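Local coordinates for protein DNA methyltransferase (Nicotiana tabacum, PDB 4ONQ) that probably transfers methyl groups from S-adenosyl-L-methionine to cytosine C5 in DNA, this chain being the catalytic domain of a plant de novo methyltransferase, at residues G36-Y41 and D346-I351; T127-A132 and V174-P179. The protein carries 5 engineered substitutions. All blocks are in the same frame, centred on the assembly; numbering follows the deposited sequence.

From the N terminus the chain first reaches 36-41, which runs into strand 39-45 of the seven-stranded mixed sheet. Helix 337-352 comes back to 36-41 near the C-terminal end, so contact 1 closes a loop of 304 intervening residues and joins the two ends of the methyltransferase fold. Contact 2 is nested inside that loop, with 41 residues between its segments. It ties the turn before helix 132-143 to the end of hairpin strand 173-176, in a part of the chain consistent with the target recognition region of cytosine-5 methyltransferases. Contacts 1 and 2 do not touch: their centres are 40 Å apart, on opposite sides of the chain's centre.

Contact 1 of 2, residues G36-Y41 and D346-I351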
loop_
_atom_site.group_PDB
_atom_site.type_symbol
_atom_site.label_atom_id
_atom_site.label_comp_id
_atom_site.label_asym_id
_atom_site.label_seq_id
_atom_site.Cartn_x
_atom_site.Cartn_y
_atom_site.Cartn_z
ATOM N N GLY A 36 2.890 -18.192 16.834
ATOM C CA GLY A 36 3.904 -17.664 17.725
ATOM C C GLY A 36 4.342 -16.266 17.338
ATOM O O GLY A 36 4.099 -15.821 16.218
ATOM N N PRO A 37 4.977 -15.556 18.278
ATOM C CA PRO A 37 5.589 -14.254 17.999
ATOM C C PRO A 37 6.838 -14.437 17.148
ATOM O O PRO A 37 7.546 -15.430 17.320
ATOM C CB PRO A 37 5.978 -13.744 19.391
ATOM C CG PRO A 37 5.157 -14.542 20.347
ATOM C CD PRO A 37 5.018 -15.885 19.710
ATOM N N PRO A 38 7.121 -13.487 16.244
ATOM C CA PRO A 38 6.389 -12.237 16.035
ATOM C C PRO A 38 5.233 -12.405 15.064
ATOM O O PRO A 38 5.079 -13.474 14.469
ATOM C CB PRO A 38 7.439 -11.357 15.371
ATOM C CG PRO A 38 8.188 -12.319 14.512
ATOM C CD PRO A 38 8.254 -13.610 15.307
ATOM N N PHE A 39 4.428 -11.356 14.915
ATOM C CA PHE A 39 3.455 -11.290 13.835
ATOM C C PHE A 39 4.184 -10.847 12.579
ATOM O O PHE A 39 5.088 -10.016 12.645
ATOM C CB PHE A 39 2.340 -10.298 14.161
ATOM C CG PHE A 39 1.316 -10.832 15.117
ATOM C CD1 PHE A 39 0.442 -11.832 14.726
ATOM C CD2 PHE A 39 1.219 -10.329 16.405
ATOM C CE1 PHE A 39 -0.509 -12.323 15.599
ATOM C CE2 PHE A 39 0.270 -10.818 17.286
ATOM C CZ PHE A 39 -0.594 -11.816 16.881
ATOM N N PHE A 40 3.814 -11.404 11.433
ATOM C CA PHE A 40 4.432 -10.959 10.193
ATOM C C PHE A 40 3.406 -10.665 9.115
ATOM O O PHE A 40 2.335 -11.270 9.074
ATOM C CB PHE A 40 5.511 -11.930 9.699
ATOM C CG PHE A 40 4.973 -13.169 9.043
ATOM C CD1 PHE A 40 4.724 -13.196 7.677
ATOM C CD2 PHE A 40 4.751 -14.319 9.783
ATOM C CE1 PHE A 40 4.242 -14.341 7.066
ATOM C CE2 PHE A 40 4.269 -15.471 9.175
ATOM C CZ PHE A 40 4.017 -15.480 7.814
ATOM N N TYR A 41 3.757 -9.728 8.246
ATOM C CA TYR A 41 2.860 -9.244 7.216
ATOM C C TYR A 41 3.687 -9.019 5.960
ATOM O O TYR A 41 4.586 -8.181 5.944
ATOM C CB TYR A 41 2.228 -7.937 7.690
ATOM C CG TYR A 41 1.091 -7.408 6.848
ATOM C CD1 TYR A 41 -0.217 -7.874 7.026
ATOM C CD2 TYR A 41 1.319 -6.410 5.896
ATOM C CE1 TYR A 41 -1.262 -7.366 6.264
ATOM C CE2 TYR A 41 0.295 -5.897 5.133
ATOM C CZ TYR A 41 -0.990 -6.374 5.314
ATOM O OH TYR A 41 -2.001 -5.841 4.548
ATOM N N ASP A 346 12.885 -15.299 9.683
ATOM C CA ASP A 346 13.287 -16.537 10.331
ATOM C C ASP A 346 14.295 -16.297 11.455
ATOM O O ASP A 346 14.169 -16.873 12.538
ATOM C CB ASP A 346 13.835 -17.538 9.312
ATOM C CG ASP A 346 13.925 -18.936 9.877
ATOM O OD1 ASP A 346 15.054 -19.403 10.139
ATOM O OD2 ASP A 346 12.861 -19.560 10.080
ATOM N N LEU A 347 15.291 -15.451 11.206
ATOM C CA LEU A 347 16.244 -15.087 12.254
ATOM C C LEU A 347 15.528 -14.515 13.480
ATOM O O LEU A 347 15.816 -14.910 14.614
ATOM C CB LEU A 347 17.277 -14.085 11.730
ATOM C CG LEU A 347 18.445 -14.631 10.908
ATOM C CD1 LEU A 347 19.112 -13.514 10.124
ATOM C CD2 LEU A 347 19.453 -15.316 11.816
ATOM N N VAL A 348 14.583 -13.604 13.248
ATOM C CA VAL A 348 13.844 -12.959 14.337
ATOM C C VAL A 348 13.000 -13.953 15.146
ATOM O O VAL A 348 13.019 -13.941 16.388
ATOM C CB VAL A 348 12.946 -11.804 13.811
ATOM C CG1 VAL A 348 11.985 -11.334 14.886
ATOM C CG2 VAL A 348 13.800 -10.643 13.313
ATOM N N LYS A 349 12.333 -14.861 14.477
ATOM C CA LYS A 349 11.507 -15.797 15.172
ATOM C C LYS A 349 12.335 -16.779 15.931
ATOM O O LYS A 349 11.992 -17.174 17.016
ATOM C CB LYS A 349 10.662 -16.547 14.186
ATOM C CG LYS A 349 9.867 -17.581 14.832
ATOM C CD LYS A 349 8.605 -17.822 14.117
ATOM C CE LYS A 349 8.762 -18.876 13.101
ATOM N NZ LYS A 349 7.448 -19.438 12.705
ATOM N N SER A 350 13.429 -17.186 15.334
ATOM C CA SER A 350 14.384 -18.041 16.025
ATOM C C SER A 350 14.830 -17.387 17.324
ATOM O O SER A 350 14.624 -17.935 18.408
ATOM C CB SER A 350 15.598 -18.311 15.134
ATOM O OG SER A 350 16.721 -18.711 15.903
ATOM N N ILE A 351 15.430 -16.206 17.198
ATOM C CA ILE A 351 15.951 -15.454 18.336
ATOM C C ILE A 351 14.928 -15.291 19.459
ATOM O O ILE A 351 15.256 -15.455 20.637
ATOM C CB ILE A 351 16.450 -14.056 17.898
ATOM C CG1 ILE A 351 17.695 -14.183 17.019
ATOM C CG2 ILE A 351 16.755 -13.185 19.104
ATOM C CD1 ILE A 351 18.096 -12.890 16.334
#
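Pro38 lays one edge of its ring against helix residues Val348 and Lys349, and both neighbours meet it through carbon alone. Its CG touches CG1 of Val348 at 3.9 Å, while its CD lies 3.9 Å from CA of Lys349. Val348 suits the place because a branched side chain this short can offer one methyl without leaving the helix surface: with CG1 anti to the backbone N (chi1 168°), that methyl faces the proline. Lys349 serves with the aliphatic root of its chain. Its CB packs on Pro38 CD and its CG lies 4.0 Å from Pro37 O; the chain then bends at chi3 (91°), and the residue makes a cation-pi contact with Tyr61. The peptide bond before Pro38 is cis, an option that proline makes affordable, and the chain is redirected by about a right angle before the strand. No hydrogen bond crosses between the segments. Pro38 also packs on Leu345 of the same helix and on Val310 of strand 309-312. Strand 39-45 runs parallel to that strand in the Rossmann-like sheet of class I SAM-dependent methyltransferases, and helix 337-352, packed beside it, leans with Leu347 and Ile351 on helix 294-304.

Contact 2 of 2, residues T127-A132 and V174-P179; sequences TAIGSA and VAPLEP
Pro176 supplies nearly all of its segment's share of this contact, its ring lying against the backbone of Gly130 and the CB of Ile129. The CA atoms of Gly130 and Pro176 are 5.6 Å apart, and no hydrogen bond joins the segments. Different corners of the ring do different work. CB sits 4.0 Å from the backbone N of Gly130 and 4.1 Å from CB of Ile129, whereas CG comes to 3.7 Å from Gly130 O, with CD a little farther from the same oxygen. Between them the ring carbons run along Gly130 from its N to its O.

Gly130 is buried and adds no side chain, so its bare backbone is the surface on which the proline rests. Its backbone angles fall in the polyproline II region, which other residues also adopt.

Ile129 meets the ring with its branching carbon rather than with a methyl. Its chi1 of 74° sets CG1 between the backbone N and the carbonyl carbon, a less common choice for isoleucine, and places CG2 beside the N. Its side chain also packs on Arg200 and Tyr204 of helix 200-208, so this beta-branched residue lies between the proline and that helix, touching both. Next along each segment a helix begins: Ser131 is the N-cap of helix 132-143, and Glu178, salt-bridged to Arg200, takes that position before helix 179-186.

The arrangement is a loop packed on the two-stranded hairpin 166-170/173-176, apart from the main sheet. Its chemistry is van der Waals throughout, ring carbons against an aliphatic carbon and against polar backbone atoms. Proline has no N-H to offer, and across this contact the glycine oxygen faces the CG and CD of the ring. What results is a modest patch of shape contact between the loop and strand 173-176, with no hydrogen bond across it to set a register.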
loop_
_atom_site.group_PDB
_atom_site.type_symbol
_atom_site.label_atom_id
_atom_site.label_comp_id
_atom_site.label_asym_id
_atom_site.label_seq_id
_atom_site.Cartn_x
_atom_site.Cartn_y
_atom_site.Cartn_z
ATOM N N THR A 127 4.098 4.410 -11.197
ATOM C CA THR A 127 5.173 5.387 -11.035
ATOM C C THR A 127 5.258 6.402 -12.183
ATOM O O THR A 127 5.583 7.567 -11.974
ATOM C CB THR A 127 6.540 4.681 -10.848
ATOM O OG1 THR A 127 6.796 3.822 -11.966
ATOM C CG2 THR A 127 6.525 3.834 -9.588
ATOM N N ALA A 128 4.951 5.957 -13.394
ATOM C CA ALA A 128 5.096 6.799 -14.573
ATOM C C ALA A 128 3.835 7.611 -14.827
ATOM O O ALA A 128 2.725 7.131 -14.602
ATOM C CB ALA A 128 5.432 5.945 -15.794
ATOM N N ILE A 129 4.002 8.836 -15.310
ATOM C CA ILE A 129 2.847 9.677 -15.584
ATOM C C ILE A 129 2.668 10.038 -17.062
ATOM O O ILE A 129 3.625 10.079 -17.835
ATOM C CB ILE A 129 2.861 10.962 -14.738
ATOM C CG1 ILE A 129 3.906 11.940 -15.255
ATOM C CG2 ILE A 129 3.107 10.641 -13.276
ATOM C CD1 ILE A 129 3.791 13.289 -14.615
ATOM N N GLY A 130 1.419 10.288 -17.440
ATOM C CA GLY A 130 1.090 10.694 -18.792
ATOM C C GLY A 130 1.791 11.980 -19.178
ATOM O O GLY A 130 1.706 12.986 -18.479
ATOM N N SER A 131 2.497 11.937 -20.299
ATOM C CA SER A 131 3.214 13.095 -20.798
ATOM C C SER A 131 2.241 14.125 -21.341
ATOM O O SER A 131 1.073 13.823 -21.592
ATOM C CB SER A 131 4.161 12.672 -21.914
ATOM O OG SER A 131 3.658 13.094 -23.170
ATOM N N ALA A 132 2.740 15.342 -21.532
ATOM C CA ALA A 132 1.956 16.430 -22.101
ATOM C C ALA A 132 1.562 16.098 -23.537
ATOM O O ALA A 132 0.504 16.506 -24.016
ATOM C CB ALA A 132 2.755 17.729 -22.055
ATOM N N VAL A 174 -7.703 16.404 -20.170
ATOM C CA VAL A 174 -7.377 15.374 -19.199
ATOM C C VAL A 174 -5.991 15.648 -18.664
ATOM O O VAL A 174 -5.184 16.325 -19.306
ATOM C CB VAL A 174 -7.396 13.952 -19.790
ATOM C CG1 VAL A 174 -8.819 13.528 -20.127
ATOM C CG2 VAL A 174 -6.487 13.868 -20.995
ATOM N N ALA A 175 -5.712 15.104 -17.487
ATOM C CA ALA A 175 -4.439 15.323 -16.825
ATOM C C ALA A 175 -4.059 14.092 -16.028
ATOM O O ALA A 175 -4.924 13.358 -15.557
ATOM C CB ALA A 175 -4.533 16.535 -15.914
ATOM N N PRO A 176 -2.757 13.852 -15.880
ATOM C CA PRO A 176 -2.384 12.827 -14.903
ATOM C C PRO A 176 -2.683 13.328 -13.488
ATOM O O PRO A 176 -2.811 14.540 -13.286
ATOM C CB PRO A 176 -0.876 12.675 -15.114
ATOM C CG PRO A 176 -0.438 14.007 -15.687
ATOM C CD PRO A 176 -1.594 14.507 -16.502
ATOM N N LEU A 177 -2.817 12.411 -12.535
ATOM C CA LEU A 177 -2.975 12.793 -11.140
ATOM C C LEU A 177 -1.765 13.588 -10.658
ATOM O O LEU A 177 -0.627 13.247 -10.980
ATOM C CB LEU A 177 -3.115 11.545 -10.271
ATOM C CG LEU A 177 -4.326 10.665 -10.566
ATOM C CD1 LEU A 177 -4.091 9.268 -10.010
ATOM C CD2 LEU A 177 -5.594 11.292 -9.985
ATOM N N GLU A 178 -2.008 14.646 -9.891
ATOM C CA GLU A 178 -0.920 15.352 -9.226
ATOM C C GLU A 178 -0.597 14.603 -7.929
ATOM O O GLU A 178 -1.460 13.914 -7.382
ATOM C CB GLU A 178 -1.307 16.814 -8.955
ATOM C CG GLU A 178 -1.396 17.695 -10.212
ATOM C CD GLU A 178 -0.044 17.920 -10.897
ATOM O OE1 GLU A 178 0.962 18.177 -10.192
ATOM O OE2 GLU A 178 0.012 17.836 -12.146
ATOM N N PRO A 179 0.649 14.720 -7.442
ATOM C CA PRO A 179 1.100 13.985 -6.253
ATOM C C PRO A 179 0.211 14.094 -5.004
ATOM O O PRO A 179 0.100 13.092 -4.309
ATOM C CB PRO A 179 2.488 14.577 -5.988
ATOM C CG PRO A 179 2.971 14.988 -7.332
ATOM C CD PRO A 179 1.755 15.461 -8.077
#